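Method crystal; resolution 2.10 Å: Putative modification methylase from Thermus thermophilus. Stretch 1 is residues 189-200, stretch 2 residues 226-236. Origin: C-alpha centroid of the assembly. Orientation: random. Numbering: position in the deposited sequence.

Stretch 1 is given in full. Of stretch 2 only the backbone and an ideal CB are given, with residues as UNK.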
# COMPACT_ATOMS: atom_id res chain seq x y z
N LYS B 189 -4.53 -24.68 21.70
CA LYS B 189 -5.87 -24.12 21.47
C LYS B 189 -5.92 -23.05 20.38
O LYS B 189 -6.99 -22.66 19.93
CB LYS B 189 -6.42 -23.53 22.77
CG LYS B 189 -6.67 -24.53 23.89
CD LYS B 189 -7.99 -25.26 23.71
CE LYS B 189 -8.34 -26.06 24.96
NZ LYS B 189 -8.38 -25.21 26.18
N SER B 190 -4.75 -22.58 19.96
CA SER B 190 -4.68 -21.53 18.96
C SER B 190 -4.12 -22.01 17.63
O SER B 190 -4.15 -21.28 16.64
CB SER B 190 -3.83 -20.37 19.47
OG SER B 190 -4.24 -19.98 20.76
N ARG B 191 -3.58 -23.22 17.62
CA ARG B 191 -3.02 -23.77 16.40
C ARG B 191 -4.12 -23.78 15.35
O ARG B 191 -5.25 -24.16 15.62
CB ARG B 191 -2.49 -25.19 16.64
CG ARG B 191 -1.91 -25.86 15.40
CD ARG B 191 -1.30 -27.21 15.73
NE ARG B 191 -0.20 -27.09 16.68
CZ ARG B 191 -0.17 -27.65 17.89
NH1 ARG B 191 -1.20 -28.38 18.31
NH2 ARG B 191 0.88 -27.49 18.67
N LEU B 192 -3.78 -23.35 14.14
CA LEU B 192 -4.75 -23.32 13.06
C LEU B 192 -4.71 -24.58 12.23
O LEU B 192 -3.64 -25.11 11.93
CB LEU B 192 -4.48 -22.12 12.15
CG LEU B 192 -4.91 -20.75 12.68
CD1 LEU B 192 -4.25 -19.65 11.89
CD2 LEU B 192 -6.41 -20.63 12.60
N PRO B 193 -5.89 -25.09 11.84
CA PRO B 193 -5.95 -26.30 11.02
C PRO B 193 -5.26 -25.92 9.71
O PRO B 193 -5.27 -24.76 9.30
CB PRO B 193 -7.45 -26.52 10.81
CG PRO B 193 -8.07 -25.85 12.00
CD PRO B 193 -7.25 -24.59 12.13
N LYS B 194 -4.65 -26.90 9.05
CA LYS B 194 -3.94 -26.64 7.81
C LYS B 194 -4.77 -25.84 6.81
O LYS B 194 -4.29 -24.87 6.22
CB LYS B 194 -3.49 -27.97 7.20
CG LYS B 194 -2.64 -27.84 5.95
CD LYS B 194 -2.25 -29.21 5.37
CE LYS B 194 -1.37 -30.01 6.34
NZ LYS B 194 -2.05 -30.34 7.64
N GLU B 195 -6.03 -26.24 6.62
CA GLU B 195 -6.89 -25.56 5.66
C GLU B 195 -7.01 -24.06 5.91
O GLU B 195 -6.84 -23.25 4.99
CB GLU B 195 -8.29 -26.18 5.65
CG GLU B 195 -9.20 -25.56 4.59
CD GLU B 195 -10.60 -26.15 4.59
OE1 GLU B 195 -11.33 -25.96 5.59
OE2 GLU B 195 -10.98 -26.79 3.59
N ASP B 196 -7.30 -23.67 7.15
CA ASP B 196 -7.45 -22.27 7.47
C ASP B 196 -6.13 -21.53 7.34
O ASP B 196 -6.07 -20.42 6.80
CB ASP B 196 -8.00 -22.10 8.89
CG ASP B 196 -9.33 -22.80 9.10
OD1 ASP B 196 -10.20 -22.71 8.20
OD2 ASP B 196 -9.51 -23.44 10.16
N PHE B 197 -5.06 -22.15 7.84
CA PHE B 197 -3.74 -21.53 7.79
C PHE B 197 -3.39 -21.05 6.39
O PHE B 197 -3.02 -19.89 6.20
CB PHE B 197 -2.68 -22.52 8.25
CG PHE B 197 -1.31 -21.93 8.37
CD1 PHE B 197 -0.90 -21.35 9.57
CD2 PHE B 197 -0.45 -21.93 7.29
CE1 PHE B 197 0.36 -20.77 9.68
CE2 PHE B 197 0.81 -21.35 7.38
CZ PHE B 197 1.22 -20.76 8.58
N HIS B 198 -3.51 -21.94 5.41
CA HIS B 198 -3.18 -21.59 4.04
C HIS B 198 -4.14 -20.57 3.46
O HIS B 198 -3.74 -19.73 2.66
CB HIS B 198 -3.11 -22.86 3.19
CG HIS B 198 -1.94 -23.73 3.55
ND1 HIS B 198 -0.63 -23.29 3.46
CD2 HIS B 198 -1.88 -24.97 4.07
CE1 HIS B 198 0.18 -24.22 3.92
NE2 HIS B 198 -0.55 -25.26 4.30
N ARG B 199 -5.39 -20.61 3.89
CA ARG B 199 -6.36 -19.64 3.41
C ARG B 199 -6.10 -18.26 4.04
O ARG B 199 -6.19 -17.24 3.35
CB ARG B 199 -7.78 -20.07 3.76
CG ARG B 199 -8.86 -19.15 3.23
CD ARG B 199 -10.21 -19.57 3.76
NE ARG B 199 -10.37 -21.02 3.67
CZ ARG B 199 -11.02 -21.75 4.56
NH1 ARG B 199 -11.59 -21.15 5.61
NH2 ARG B 199 -11.11 -23.07 4.42
N PHE B 200 -5.77 -18.23 5.33
CA PHE B 200 -5.53 -16.97 6.03
C PHE B 200 -4.17 -16.31 5.75
O PHE B 200 -4.10 -15.11 5.46
CB PHE B 200 -5.63 -17.15 7.54
CG PHE B 200 -6.95 -17.68 8.01
CD1 PHE B 200 -8.05 -17.71 7.17
CD2 PHE B 200 -7.09 -18.11 9.33
CE1 PHE B 200 -9.28 -18.15 7.64
CE2 PHE B 200 -8.31 -18.56 9.80
CZ PHE B 200 -9.41 -18.58 8.96
N UNK B 226 -12.31 -11.70 12.90
CA UNK B 226 -12.07 -13.01 13.51
C UNK B 226 -10.83 -13.67 12.94
O UNK B 226 -10.07 -14.31 13.65
CB UNK B 226 -13.28 -13.92 13.31
N UNK B 227 -10.63 -13.51 11.64
CA UNK B 227 -9.47 -14.08 10.97
C UNK B 227 -8.18 -13.48 11.54
O UNK B 227 -7.22 -14.19 11.82
CB UNK B 227 -9.55 -13.84 9.46
N UNK B 228 -8.17 -12.16 11.74
CA UNK B 228 -6.98 -11.49 12.27
C UNK B 228 -6.69 -11.93 13.71
O UNK B 228 -5.55 -12.22 14.06
CB UNK B 228 -7.16 -9.97 12.21
N UNK B 229 -7.73 -11.99 14.53
CA UNK B 229 -7.56 -12.42 15.91
C UNK B 229 -6.93 -13.82 15.95
O UNK B 229 -5.95 -14.05 16.65
CB UNK B 229 -8.90 -12.41 16.64
N UNK B 230 -7.49 -14.74 15.17
CA UNK B 230 -6.97 -16.11 15.13
C UNK B 230 -5.54 -16.21 14.63
O UNK B 230 -4.80 -17.10 15.03
CB UNK B 230 -7.87 -16.97 14.24
N UNK B 231 -5.16 -15.28 13.76
CA UNK B 231 -3.82 -15.29 13.18
C UNK B 231 -2.75 -14.59 14.01
O UNK B 231 -1.59 -14.98 13.97
CB UNK B 231 -3.87 -14.64 11.80
N UNK B 232 -3.13 -13.57 14.77
CA UNK B 232 -2.13 -12.83 15.49
C UNK B 232 -2.30 -12.64 16.99
O UNK B 232 -1.91 -11.61 17.52
CB UNK B 232 -2.03 -11.45 14.85
N UNK B 233 -2.89 -13.63 17.65
CA UNK B 233 -3.06 -13.62 19.10
C UNK B 233 -3.35 -15.05 19.51
O UNK B 233 -3.64 -15.89 18.67
CB UNK B 233 -4.17 -12.67 19.54
N UNK B 234 -3.24 -15.33 20.81
CA UNK B 234 -3.50 -16.66 21.35
C UNK B 234 -4.72 -16.60 22.26
O UNK B 234 -5.06 -15.54 22.78
CB UNK B 234 -2.28 -17.19 22.11
N UNK B 235 -5.38 -17.74 22.45
CA UNK B 235 -6.53 -17.79 23.34
C UNK B 235 -6.06 -17.17 24.66
O UNK B 235 -4.94 -17.43 25.10
CB UNK B 235 -7.05 -19.22 23.53
N UNK B 236 -6.89 -16.34 25.28
CA UNK B 236 -6.49 -15.72 26.52
C UNK B 236 -5.82 -14.36 26.38
O UNK B 236 -5.82 -13.58 27.33
CB UNK B 236 -5.54 -16.67 27.26

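Residues 226 to 231 follow helical backbone angles, so side chains spaced three or four apart share a face, and the visible stretch 1 offers that face an aromatic ring, Phe200, with Leu192 beside it and the acid Asp196 farther out.

Position 226 has nothing of stretch 1 within 5.5 Å of its ideal CB; stretch 1 sets no demand there, and many residues would do. It is Glu226.

At 227 the CB points sideways, 4.7 Å from CE1 of Phe200. A side chain that turns along the ring could cover it: leucine, methionine, or the long aliphatic part of lysine or arginine. The deposited residue is Arg227. Its CG lies over one face of the ring, 3.6 Å from the centroid and 16° off the normal, a CH-pi contact. So the methylene covers the ring face while the guanidinium turns its own face toward the rim of the ring, Arg227 NE being 3.2 Å from Phe200 CE1.

Positions 228 and 229 find no neighbour in stretch 1 near their ideal CB atoms, and the visible atoms cannot choose between residue types. They are Leu228 and Val229.

Position 230 points toward stretch 1, its ideal CB 4.3 Å from CD2 of Leu192 and 4.7 Å from CE2 of Phe200. An apolar side chain would suit the near surroundings, but the carboxylate of Asp196 and the carbonyl of Arg191 lie farther out, favouring a long base, lysine or arginine. Arg230 is found. Leu192 CD2 and Phe200 CE2 lie over one face of its guanidinium, while Asp196 OD2 sits near the plane at its edge, 3.6 Å from Arg230 NH2, in a salt bridge. This arrangement lets the flat group lie against carbon while its edge meets charge. NH2 also donates to a water that in turn donates to the carbonyl of Arg191. Another water, independent of the side chain, donates to both Ser190 O and Arg230 O, tying the backbones together.

At 231 the CB points sideways, 5.0 Å from Leu192 CD1 and 5.2 Å from Phe200 CB. A flexible apolar chain such as methionine, or a leucine reaching less far, could bridge that gap. Met231 does so: its SD packs 3.6 Å from Phe200 CB and lies obliquely to the ring.

Positions 232 and 233 have ideal CB atoms beyond reach of stretch 1, which sets no demand at either, so the visible atoms leave the type open. Phe232 fills the first; at the second, Ser233 donates from OG to Val229 O, 2.8 Å away.

Position 234 runs sideways, its ideal CB 3.7 Å from Ser190 OG, so a side chain of many sizes could pass the hydroxyl. Phe234 presents its ring edge to that oxygen, with CD1 3.5 Å from Ser190 OG.

Position 235 points toward Ser190 and Lys189. The backbone N at 235 donates to Ser190 OG (3.0 Å), which any residue but proline could do, and a compact apolar group would suit. Val235 places CG2 3.8 Å from Lys189 CB.

Position 236 has phi 92°, psi -23°, where a CB would jam against the preceding carbonyl oxygen. Gly236 avoids this.

Stretch 2, residues 226-236: ERLVRMFSFVG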
# COMPACT_ATOMS: atom_id res chain seq x y z
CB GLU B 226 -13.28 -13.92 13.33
CG GLU B 226 -14.50 -13.44 14.07
CD GLU B 226 -15.71 -14.31 13.81
OE1 GLU B 226 -15.97 -14.60 12.62
OE2 GLU B 226 -16.40 -14.69 14.77
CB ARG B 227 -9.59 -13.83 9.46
CG ARG B 227 -8.64 -14.60 8.58
CD ARG B 227 -9.00 -14.44 7.09
NE ARG B 227 -10.20 -15.20 6.70
CZ ARG B 227 -10.61 -15.35 5.45
NH1 ARG B 227 -9.94 -14.80 4.44
NH2 ARG B 227 -11.68 -16.10 5.19
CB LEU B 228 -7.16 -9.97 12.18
CG LEU B 228 -7.20 -9.46 10.73
CD1 LEU B 228 -7.65 -7.99 10.67
CD2 LEU B 228 -5.80 -9.63 10.10
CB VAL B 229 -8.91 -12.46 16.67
CG1 VAL B 229 -8.73 -13.12 18.04
CG2 VAL B 229 -9.45 -11.05 16.85
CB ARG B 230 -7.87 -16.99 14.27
CG ARG B 230 -9.31 -17.06 14.75
CD ARG B 230 -10.12 -18.01 13.90
NE ARG B 230 -9.55 -19.35 13.93
CZ ARG B 230 -9.88 -20.31 13.08
NH1 ARG B 230 -10.78 -20.08 12.13
NH2 ARG B 230 -9.31 -21.51 13.19
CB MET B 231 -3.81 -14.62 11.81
CG MET B 231 -4.63 -15.29 10.73
SD MET B 231 -4.79 -14.13 9.35
CE MET B 231 -3.04 -14.08 8.71
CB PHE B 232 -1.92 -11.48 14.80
CG PHE B 232 -1.53 -11.62 13.35
CD1 PHE B 232 -0.29 -12.16 13.00
CD2 PHE B 232 -2.41 -11.26 12.34
CE1 PHE B 232 0.07 -12.34 11.66
CE2 PHE B 232 -2.07 -11.44 10.99
CZ PHE B 232 -0.82 -11.98 10.66
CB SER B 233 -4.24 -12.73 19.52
OG SER B 233 -5.48 -13.36 19.29
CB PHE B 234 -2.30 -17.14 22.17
CG PHE B 234 -1.09 -17.44 21.35
CD1 PHE B 234 -0.98 -18.64 20.66
CD2 PHE B 234 -0.05 -16.52 21.26
CE1 PHE B 234 0.15 -18.92 19.89
CE2 PHE B 234 1.08 -16.79 20.49
CZ PHE B 234 1.18 -17.99 19.80
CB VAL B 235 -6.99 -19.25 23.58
CG1 VAL B 235 -8.11 -19.28 24.59
CG2 VAL B 235 -7.44 -19.88 22.28
O HOH W 1 -5.67 -19.04 16.62
O HOH W 2 -8.00 -22.97 15.45
O HOH W 3 -12.73 -21.60 10.21
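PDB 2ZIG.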